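Local structure of Lem22 (5WD9) at residues 6-11 with 62-67; 13-18 with 36-41; 19-24 with 32-37. The protein is a Legionella effector of unknown biochemical activity, a small bundle of three helices that probably acts by binding other proteins. All blocks are in the same frame, centred on the assembly; numbering follows the deposited sequence. Where two conformers were deposited one is given.

Contact 1 (6-11 with 62-67); sequences TELTRL and RLKIEI
Leu-8 leaves helix 4-24 with its CG beside the backbone N (chi1 -70°), a torsion that carries the isobutyl group onto helix 58-87. Its CB already meets the other helix, lying 4.0 Å from Leu-63 CD1 and about as far from Leu-63 CB. Beyond CG the two methyls part: CD1 reaches the aliphatic part of Lys-64, touching its CG, while CD2 comes to 3.8 Å from Ile-67 CD1, the two side chains crossing at about a right angle. Leu-8 thus sits among residues i, i+1 and i+4 of helix 58-87. The segments run nearly parallel, with 26° between their directions and axes 9.7 Å apart, as expected for the first and third helices of an up-down-up three-helix bundle; Leu-49 of helix 28-52 also packs on Leu-8. Ile-67 CD1 is used twice more, lying 3.7 Å from the backbone oxygen Leu-8 O and 4.0 Å from Leu-11 CD2 one turn on. Toward the margin, Leu-63 CD1 rests 3.6 Å from Thr-9 OG1, a van der Waals contact with a methyl; the hydroxyl's hydrogen bond is to Val-5 O in its own helix.

Contact 2 (13-18 with 36-41); sequences EYMEDQ and ENAHTE
Asn-37 is the first residue of 36-41 to reach helix 4-24. Its first torsion sets CG beside its own backbone N, and ND2 donates to Gln-18 OE1 over 3.0 Å with an N-H...O angle of 164°. The acceptor lies in the amide plane of Asn-37 and the donor in the carbonyl plane of Gln-18, so the bond is well aligned although the two amides are turned somewhat apart. Both ends are held further: Asn-37 OD1 accepts from Lys-33 NZ, and Gln-18 NE2 donates to Asp-17 OD2 at 2.9 Å, which fixes which way round each amide sits. Asn-37 CB meanwhile touches Tyr-14 OH, 3.4 Å away.

Ala-38 follows at the closest backbone approach, its CA 4.8 Å from Met-15 CA. Its small methyl lets the helices come near, meeting Gln-18 CB, while Met-15 CG lies 4.1 Å from Ala-38 O.

Glu-41, one turn beyond Asn-37, lays its aliphatic part over the Tyr-14 ring. CG stands 3.9 Å from the ring centroid, 21° off the normal, a CH-pi contact; Gln-18 CG, from the tyrosine's own helix, lies over the opposite face, and both methylenes are offset toward the rim. A bend at chi2 turns the carboxylate back, where a water donates to Glu-41 OE1 at 2.7 Å, hydrogen-bonds Tyr-14 OH and makes a weak bond to Asn-37 O.

With segment directions 165° apart and axes 8.8 Å apart, this is the packing of adjacent antiparallel helices in a three-helix bundle, a polar flank beside an apolar side where Met-15 also meets Ile-67 of helix 58-87.

Contact 3 (19-24 with 32-37); sequences IAKAKE and LKFLEN
A shared first torsion brings this contact together: Phe-34 holds CG beside the backbone N and anti to the carbonyl carbon (chi1 -72°), and Lys-21 and Leu-35 do the same. For Phe-34 this projects the benzyl group across to helix 4-24, and its ring receives Lys-21 CB almost exactly over the centre, 3.6 Å from the centroid and only 2° off the normal. That is a well-centred CH-pi contact, with all six ring carbons within a narrow range of the same methylene. The lysine chain then runs extended past the ring at about a right angle to the phenylalanine side chain; its CD still lies 3.9 Å from Phe-34 CE1. The ammonium lies beyond the ring, and Lys-21 NZ forms a salt bridge with Asp-17 OD2 on its own helix.

The segments are antiparallel, 165° between their directions, and their axes approach to 8.0 Å. They lie toward the end of the helical hairpin in which helices 4-24 and 28-52 are joined by a short turn, the first two members of the three-helix bundle. Such a close approach rests on Ala-22: its CA is 5.3 Å from Phe-34 CA, and its methyl fits between two neighbouring side chains, 3.9 Å from Phe-34 CB and 3.6 Å from Leu-35 CG.

Leu-35 sets out alongside the interface, and its branched end turns in toward helix 4-24, so that CD2 also touches the Ala-22 methyl. Leu-35 CD2 also makes a looser contact with Ile-19 CG1, at 4.5 Å, a turn earlier on helix 4-24. Leu-32 faces Cys-81 and Ile-85 of helix 58-87.

All three contacts use helix 4-24. Contacts 2 and 3 join it to helix 28-52 as successive parts of one antiparallel hairpin and overlap at Glu-36 and Asn-37, whereas contact 1 ties it to helix 58-87 in near-parallel fashion. The centre of contact 2 lies about 4 Å from the centre of the chain, yet it is only partly buried, like contact 1, and is the most polar, with an amide-amide bond and a bridging water. Contact 3 is buried despite the exposed Lys-21 at its margin; it and contact 1 are held by apolar packing without hydrogen bonds between their segments. Contacts 1 and 2 meet where Leu-11 packs on Glu-41, contacts 2 and 3 where Gln-18 touches Phe-34.

Contact 1 (6-11 with 62-67)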
loop_
_atom_site.group_PDB
_atom_site.type_symbol
_atom_site.label_atom_id
_atom_site.label_comp_id
_atom_site.label_asym_id
_atom_site.label_seq_id
_atom_site.Cartn_x
_atom_site.Cartn_y
_atom_site.Cartn_z
ATOM N N THR A 6 -10.448 -11.547 3.967
ATOM C CA THR A 6 -10.603 -11.235 2.553
ATOM C C THR A 6 -10.182 -9.807 2.254
ATOM O O THR A 6 -9.542 -9.552 1.229
ATOM C CB THR A 6 -12.048 -11.485 2.132
ATOM O OG1 THR A 6 -12.352 -12.857 2.402
ATOM C CG2 THR A 6 -12.240 -11.222 0.662
ATOM N N GLU A 7 -10.541 -8.855 3.126
ATOM C CA GLU A 7 -10.131 -7.473 2.911
ATOM C C GLU A 7 -8.617 -7.337 2.932
ATOM O O GLU A 7 -8.046 -6.616 2.104
ATOM C CB GLU A 7 -10.775 -6.550 3.939
ATOM C CG GLU A 7 -12.292 -6.460 3.818
ATOM C CD GLU A 7 -12.781 -5.629 2.640
ATOM O OE1 GLU A 7 -11.967 -5.006 1.927
ATOM O OE2 GLU A 7 -14.014 -5.600 2.429
ATOM N N LEU A 8 -7.941 -8.032 3.846
ATOM C CA LEU A 8 -6.489 -7.924 3.896
ATOM C C LEU A 8 -5.835 -8.634 2.718
ATOM O O LEU A 8 -4.811 -8.169 2.208
ATOM C CB LEU A 8 -5.950 -8.438 5.230
ATOM C CG LEU A 8 -6.286 -7.534 6.413
ATOM C CD1 LEU A 8 -5.538 -8.016 7.638
ATOM C CD2 LEU A 8 -5.965 -6.068 6.115
ATOM N N THR A 9 -6.403 -9.754 2.268
ATOM C CA THR A 9 -5.904 -10.406 1.064
ATOM C C THR A 9 -5.993 -9.461 -0.126
ATOM O O THR A 9 -5.025 -9.279 -0.868
ATOM C CB THR A 9 -6.704 -11.682 0.802
ATOM O OG1 THR A 9 -6.496 -12.589 1.891
ATOM C CG2 THR A 9 -6.249 -12.355 -0.484
ATOM N N ARG A 10 -7.148 -8.823 -0.294
ATOM C CA ARG A 10 -7.308 -7.874 -1.386
ATOM C C ARG A 10 -6.349 -6.707 -1.247
ATOM O O ARG A 10 -5.760 -6.274 -2.240
ATOM C CB ARG A 10 -8.748 -7.360 -1.450
ATOM C CG ARG A 10 -9.710 -8.311 -2.159
ATOM C CD ARG A 10 -11.158 -7.762 -2.229
ATOM N NE ARG A 10 -11.192 -6.329 -2.497
ATOM C CZ ARG A 10 -12.147 -5.508 -2.080
ATOM N NH1 ARG A 10 -13.179 -5.960 -1.376
ATOM N NH2 ARG A 10 -12.057 -4.223 -2.347
ATOM N N LEU A 11 -6.173 -6.182 -0.030
ATOM C CA LEU A 11 -5.324 -5.013 0.157
ATOM C C LEU A 11 -3.877 -5.349 -0.167
ATOM O O LEU A 11 -3.189 -4.579 -0.854
ATOM C CB LEU A 11 -5.434 -4.475 1.583
ATOM C CG LEU A 11 -4.436 -3.351 1.893
ATOM C CD1 LEU A 11 -4.713 -2.115 1.070
ATOM C CD2 LEU A 11 -4.437 -3.036 3.378
ATOM N N ARG A 62 -0.142 -12.865 9.398
ATOM C CA ARG A 62 0.739 -12.994 8.245
ATOM C C ARG A 62 0.472 -11.892 7.230
ATOM O O ARG A 62 1.404 -11.264 6.705
ATOM C CB ARG A 62 0.548 -14.371 7.611
ATOM C CG ARG A 62 1.528 -14.625 6.474
ATOM C CD ARG A 62 1.190 -15.899 5.691
ATOM N NE ARG A 62 1.400 -17.119 6.469
ATOM C CZ ARG A 62 0.446 -17.866 7.019
ATOM N NH1 ARG A 62 -0.843 -17.563 6.907
ATOM N NH2 ARG A 62 0.793 -18.946 7.686
ATOM N N LEU A 63 -0.802 -11.664 6.918
ATOM C CA LEU A 63 -1.139 -10.632 5.949
ATOM C C LEU A 63 -0.722 -9.256 6.443
ATOM O O LEU A 63 -0.226 -8.448 5.658
ATOM C CB LEU A 63 -2.628 -10.698 5.615
ATOM C CG LEU A 63 -3.026 -11.868 4.715
ATOM C CD1 LEU A 63 -4.509 -12.123 4.854
ATOM C CD2 LEU A 63 -2.660 -11.523 3.269
ATOM N N LYS A 64 -0.905 -8.966 7.738
ATOM C CA LYS A 64 -0.505 -7.658 8.258
ATOM C C LYS A 64 0.992 -7.446 8.109
ATOM O O LYS A 64 1.439 -6.350 7.763
ATOM C CB LYS A 64 -0.892 -7.530 9.729
ATOM C CG LYS A 64 -2.371 -7.244 9.969
ATOM C CD LYS A 64 -2.674 -7.103 11.467
ATOM C CE LYS A 64 -1.866 -5.965 12.088
ATOM N NZ LYS A 64 -2.202 -5.741 13.539
ATOM N N ILE A 65 1.791 -8.482 8.358
ATOM C CA ILE A 65 3.230 -8.333 8.181
ATOM C C ILE A 65 3.579 -8.098 6.710
ATOM O O ILE A 65 4.393 -7.219 6.376
ATOM C CB ILE A 65 3.951 -9.558 8.770
ATOM C CG1 ILE A 65 3.801 -9.563 10.292
ATOM C CG2 ILE A 65 5.405 -9.566 8.342
ATOM C CD1 ILE A 65 4.076 -10.915 10.945
ATOM N N GLU A 66 2.951 -8.855 5.803
ATOM C CA GLU A 66 3.181 -8.646 4.373
ATOM C C GLU A 66 2.786 -7.239 3.947
ATOM O O GLU A 66 3.508 -6.579 3.179
ATOM C CB GLU A 66 2.400 -9.684 3.564
ATOM C CG GLU A 66 2.915 -11.114 3.732
ATOM C CD GLU A 66 2.014 -12.155 3.081
ATOM O OE1 GLU A 66 0.934 -11.802 2.569
ATOM O OE2 GLU A 66 2.384 -13.354 3.083
ATOM N N ILE A 67 1.659 -6.750 4.459
ATOM C CA ILE A 67 1.179 -5.421 4.110
ATOM C C ILE A 67 2.122 -4.366 4.652
ATOM O O ILE A 67 2.394 -3.363 3.990
ATOM C CB ILE A 67 -0.246 -5.230 4.649
ATOM C CG1 ILE A 67 -1.217 -6.055 3.807
ATOM C CG2 ILE A 67 -0.653 -3.753 4.616
ATOM C CD1 ILE A 67 -2.510 -6.327 4.490
#

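Contact 2 (13-18 with 36-41)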
loop_
_atom_site.group_PDB
_atom_site.type_symbol
_atom_site.label_atom_id
_atom_site.label_comp_id
_atom_site.label_asym_id
_atom_site.label_seq_id
_atom_site.Cartn_x
_atom_site.Cartn_y
_atom_site.Cartn_z
ATOM N N GLU A 13 -2.641 -7.597 -2.139
ATOM C CA GLU A 13 -2.408 -7.773 -3.560
ATOM C C GLU A 13 -2.653 -6.488 -4.332
ATOM O O GLU A 13 -1.964 -6.236 -5.323
ATOM C CB GLU A 13 -3.224 -8.942 -4.079
ATOM C CG GLU A 13 -2.788 -10.224 -3.412
ATOM C CD GLU A 13 -3.409 -11.447 -4.015
ATOM O OE1 GLU A 13 -4.044 -11.340 -5.087
ATOM O OE2 GLU A 13 -3.240 -12.522 -3.405
ATOM N N TYR A 14 -3.594 -5.657 -3.873
ATOM C CA TYR A 14 -3.809 -4.348 -4.484
ATOM C C TYR A 14 -2.549 -3.496 -4.378
ATOM O O TYR A 14 -2.096 -2.912 -5.362
ATOM C CB TYR A 14 -4.987 -3.666 -3.784
ATOM C CG TYR A 14 -5.314 -2.293 -4.318
ATOM C CD1 TYR A 14 -6.313 -2.126 -5.255
ATOM C CD2 TYR A 14 -4.642 -1.160 -3.875
ATOM C CE1 TYR A 14 -6.627 -0.873 -5.740
ATOM C CE2 TYR A 14 -4.952 0.090 -4.365
ATOM C CZ TYR A 14 -5.942 0.218 -5.283
ATOM O OH TYR A 14 -6.247 1.477 -5.783
ATOM N N MET A 15 -1.964 -3.434 -3.186
ATOM C CA MET A 15 -0.763 -2.627 -2.995
ATOM C C MET A 15 0.394 -3.158 -3.821
ATOM O O MET A 15 1.128 -2.382 -4.440
ATOM C CB MET A 15 -0.377 -2.591 -1.520
ATOM C CG MET A 15 -1.349 -1.812 -0.647
ATOM S SD MET A 15 -0.842 -1.805 1.086
ATOM C CE MET A 15 0.443 -0.547 1.041
ATOM N N GLU A 16 0.580 -4.481 -3.836
ATOM C CA GLU A 16 1.666 -5.056 -4.621
ATOM C C GLU A 16 1.492 -4.725 -6.097
ATOM O O GLU A 16 2.457 -4.350 -6.775
ATOM C CB GLU A 16 1.727 -6.566 -4.397
ATOM C CG GLU A 16 2.923 -7.234 -5.048
ATOM C CD GLU A 16 3.205 -8.602 -4.465
ATOM O OE1 GLU A 16 2.930 -8.809 -3.261
ATOM O OE2 GLU A 16 3.697 -9.470 -5.216
ATOM N N ASP A 17 0.262 -4.825 -6.597
ATOM C CA ASP A 17 -0.033 -4.521 -7.992
ATOM C C ASP A 17 0.253 -3.061 -8.309
ATOM O O ASP A 17 0.868 -2.747 -9.330
ATOM C CB ASP A 17 -1.502 -4.845 -8.261
ATOM C CG ASP A 17 -1.924 -4.513 -9.659
ATOM O OD1 ASP A 17 -1.644 -5.333 -10.553
ATOM O OD2 ASP A 17 -2.537 -3.444 -9.871
ATOM N N GLN A 18 -0.203 -2.147 -7.455
ATOM C CA GLN A 18 0.013 -0.730 -7.729
ATOM C C GLN A 18 1.482 -0.347 -7.617
ATOM O O GLN A 18 1.974 0.459 -8.410
ATOM C CB GLN A 18 -0.847 0.110 -6.794
ATOM C CG GLN A 18 -2.349 -0.125 -6.949
ATOM C CD GLN A 18 -2.857 0.291 -8.317
ATOM O OE1 GLN A 18 -3.034 1.481 -8.575
ATOM N NE2 GLN A 18 -3.094 -0.678 -9.194
ATOM N N GLU A 36 -0.087 6.675 -4.954
ATOM C CA GLU A 36 -1.143 7.261 -4.142
ATOM C C GLU A 36 -2.327 6.322 -4.028
ATOM O O GLU A 36 -2.990 6.303 -2.989
ATOM C CB GLU A 36 -1.551 8.629 -4.688
ATOM C CG GLU A 36 -0.548 9.745 -4.350
ATOM C CD GLU A 36 -0.357 10.017 -2.846
ATOM O OE1 GLU A 36 -1.063 9.428 -1.992
ATOM O OE2 GLU A 36 0.528 10.835 -2.508
ATOM N N ASN A 37 -2.614 5.537 -5.068
ATOM C CA ASN A 37 -3.667 4.529 -4.954
ATOM C C ASN A 37 -3.329 3.524 -3.868
ATOM O O ASN A 37 -4.180 3.187 -3.040
ATOM C CB ASN A 37 -3.846 3.787 -6.274
ATOM C CG ASN A 37 -4.557 4.593 -7.316
ATOM O OD1 ASN A 37 -5.201 5.609 -7.037
ATOM N ND2 ASN A 37 -4.436 4.142 -8.547
ATOM N N ALA A 38 -2.089 3.027 -3.860
ATOM C CA ALA A 38 -1.664 2.124 -2.792
ATOM C C ALA A 38 -1.817 2.792 -1.437
ATOM O O ALA A 38 -2.277 2.172 -0.472
ATOM C CB ALA A 38 -0.211 1.699 -2.998
ATOM N N HIS A 39 -1.459 4.066 -1.349
ATOM C CA HIS A 39 -1.554 4.793 -0.095
ATOM C C HIS A 39 -3.000 4.908 0.366
ATOM O O HIS A 39 -3.317 4.653 1.540
ATOM C CB HIS A 39 -0.945 6.184 -0.283
ATOM C CG HIS A 39 -0.833 6.963 0.984
ATOM N ND1 HIS A 39 -1.909 7.578 1.582
ATOM C CD2 HIS A 39 0.230 7.190 1.793
ATOM C CE1 HIS A 39 -1.509 8.171 2.697
ATOM N NE2 HIS A 39 -0.216 7.947 2.846
ATOM N N THR A 40 -3.884 5.341 -0.539
ATOM C CA THR A 40 -5.287 5.517 -0.201
ATOM C C THR A 40 -5.882 4.211 0.288
ATOM O O THR A 40 -6.580 4.170 1.307
ATOM C CB THR A 40 -6.050 5.999 -1.429
ATOM O OG1 THR A 40 -5.496 7.255 -1.847
ATOM C CG2 THR A 40 -7.537 6.167 -1.108
ATOM N N GLU A 41 -5.649 3.128 -0.448
ATOM C CA GLU A 41 -6.279 1.874 -0.096
ATOM C C GLU A 41 -5.777 1.383 1.248
ATOM O O GLU A 41 -6.559 0.910 2.074
ATOM C CB GLU A 41 -6.009 0.845 -1.184
ATOM C CG GLU A 41 -7.027 -0.279 -1.219
ATOM C CD GLU A 41 -8.439 0.155 -1.575
ATOM O OE1 GLU A 41 -8.632 1.308 -2.018
ATOM O OE2 GLU A 41 -9.359 -0.649 -1.396
HETATM O O HOH W 1 -7.457 3.090 -3.719
#

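Contact 3 (19-24 with 32-37)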
loop_
_atom_site.group_PDB
_atom_site.type_symbol
_atom_site.label_atom_id
_atom_site.label_comp_id
_atom_site.label_asym_id
_atom_site.label_seq_id
_atom_site.Cartn_x
_atom_site.Cartn_y
_atom_site.Cartn_z
ATOM N N ILE A 19 2.197 -0.915 -6.652
ATOM C CA ILE A 19 3.621 -0.628 -6.514
ATOM C C ILE A 19 4.372 -1.118 -7.744
ATOM O O ILE A 19 5.254 -0.428 -8.272
ATOM C CB ILE A 19 4.156 -1.249 -5.210
ATOM C CG1 ILE A 19 3.629 -0.459 -4.014
ATOM C CG2 ILE A 19 5.694 -1.320 -5.222
ATOM C CD1 ILE A 19 3.765 -1.178 -2.665
ATOM N N ALA A 20 4.003 -2.299 -8.246
ATOM C CA ALA A 20 4.641 -2.821 -9.451
ATOM C C ALA A 20 4.370 -1.915 -10.647
ATOM O O ALA A 20 5.280 -1.615 -11.433
ATOM C CB ALA A 20 4.167 -4.251 -9.708
ATOM N N LYS A 21 3.135 -1.438 -10.788
ATOM C CA LYS A 21 2.820 -0.563 -11.912
ATOM C C LYS A 21 3.525 0.781 -11.785
ATOM O O LYS A 21 3.930 1.373 -12.796
ATOM C CB LYS A 21 1.310 -0.378 -12.014
ATOM C CG LYS A 21 0.619 -1.637 -12.515
ATOM C CD LYS A 21 -0.875 -1.623 -12.321
ATOM C CE LYS A 21 -1.487 -2.866 -12.944
ATOM N NZ LYS A 21 -2.891 -2.988 -12.493
ATOM N N ALA A 22 3.671 1.286 -10.560
ATOM C CA ALA A 22 4.456 2.497 -10.349
ATOM C C ALA A 22 5.878 2.318 -10.857
ATOM O O ALA A 22 6.401 3.172 -11.582
ATOM C CB ALA A 22 4.476 2.833 -8.866
ATOM N N LYS A 23 6.522 1.210 -10.490
ATOM C CA LYS A 23 7.897 0.976 -10.924
ATOM C C LYS A 23 8.029 0.846 -12.434
ATOM O O LYS A 23 9.117 1.091 -12.970
ATOM C CB LYS A 23 8.457 -0.259 -10.235
ATOM C CG LYS A 23 8.586 -0.117 -8.744
ATOM C CD LYS A 23 8.978 -1.443 -8.155
ATOM C CE LYS A 23 9.182 -1.337 -6.677
ATOM N NZ LYS A 23 9.432 -2.686 -6.103
ATOM N N GLU A 24 6.964 0.489 -13.143
ATOM C CA GLU A 24 7.021 0.362 -14.596
ATOM C C GLU A 24 6.507 1.594 -15.334
ATOM O O GLU A 24 6.548 1.626 -16.570
ATOM C CB GLU A 24 6.263 -0.888 -15.039
ATOM C CG GLU A 24 6.848 -2.164 -14.468
ATOM C CD GLU A 24 5.948 -3.358 -14.690
ATOM O OE1 GLU A 24 6.260 -4.451 -14.168
ATOM O OE2 GLU A 24 4.923 -3.199 -15.388
ATOM N N LEU A 32 3.192 8.479 -9.547
ATOM C CA LEU A 32 2.562 9.016 -8.353
ATOM C C LEU A 32 1.131 8.535 -8.216
ATOM O O LEU A 32 0.694 8.218 -7.108
ATOM C CB LEU A 32 2.611 10.542 -8.348
ATOM C CG LEU A 32 2.086 11.155 -7.041
ATOM C CD1 LEU A 32 2.867 10.667 -5.821
ATOM C CD2 LEU A 32 2.079 12.678 -7.120
ATOM N N LYS A 33 0.392 8.447 -9.322
ATOM C CA LYS A 33 -0.991 8.014 -9.217
ATOM C C LYS A 33 -1.075 6.591 -8.678
ATOM O O LYS A 33 -1.905 6.304 -7.812
ATOM C CB LYS A 33 -1.686 8.122 -10.571
ATOM C CG LYS A 33 -3.164 7.781 -10.499
ATOM C CD LYS A 33 -3.983 8.976 -10.007
ATOM C CE LYS A 33 -4.878 8.602 -8.822
ATOM N NZ LYS A 33 -4.103 8.208 -7.606
ATOM N N PHE A 34 -0.217 5.688 -9.155
ATOM C CA PHE A 34 -0.241 4.313 -8.654
ATOM C C PHE A 34 0.159 4.258 -7.185
ATOM O O PHE A 34 -0.456 3.530 -6.390
ATOM C CB PHE A 34 0.692 3.432 -9.486
ATOM C CG PHE A 34 0.188 3.149 -10.868
ATOM C CD1 PHE A 34 -1.032 2.507 -11.058
ATOM C CD2 PHE A 34 0.928 3.520 -11.982
ATOM C CE1 PHE A 34 -1.504 2.242 -12.326
ATOM C CE2 PHE A 34 0.459 3.252 -13.254
ATOM C CZ PHE A 34 -0.755 2.608 -13.422
ATOM N N LEU A 35 1.196 5.008 -6.807
ATOM C CA LEU A 35 1.634 5.009 -5.417
ATOM C C LEU A 35 0.576 5.608 -4.505
ATOM O O LEU A 35 0.347 5.105 -3.397
ATOM C CB LEU A 35 2.965 5.754 -5.296
ATOM C CG LEU A 35 4.124 5.048 -6.009
ATOM C CD1 LEU A 35 5.339 5.963 -6.032
ATOM C CD2 LEU A 35 4.461 3.735 -5.330
ATOM N N GLU A 36 -0.087 6.675 -4.954
ATOM C CA GLU A 36 -1.143 7.261 -4.142
ATOM C C GLU A 36 -2.327 6.322 -4.028
ATOM O O GLU A 36 -2.990 6.303 -2.989
ATOM C CB GLU A 36 -1.551 8.629 -4.688
ATOM C CG GLU A 36 -0.548 9.745 -4.350
ATOM C CD GLU A 36 -0.357 10.017 -2.846
ATOM O OE1 GLU A 36 -1.063 9.428 -1.992
ATOM O OE2 GLU A 36 0.528 10.835 -2.508
ATOM N N ASN A 37 -2.614 5.537 -5.068
ATOM C CA ASN A 37 -3.667 4.529 -4.954
ATOM C C ASN A 37 -3.329 3.524 -3.868
ATOM O O ASN A 37 -4.180 3.187 -3.040
ATOM C CB ASN A 37 -3.846 3.787 -6.274
ATOM C CG ASN A 37 -4.557 4.593 -7.316
ATOM O OD1 ASN A 37 -5.201 5.609 -7.037
ATOM N ND2 ASN A 37 -4.436 4.142 -8.547
#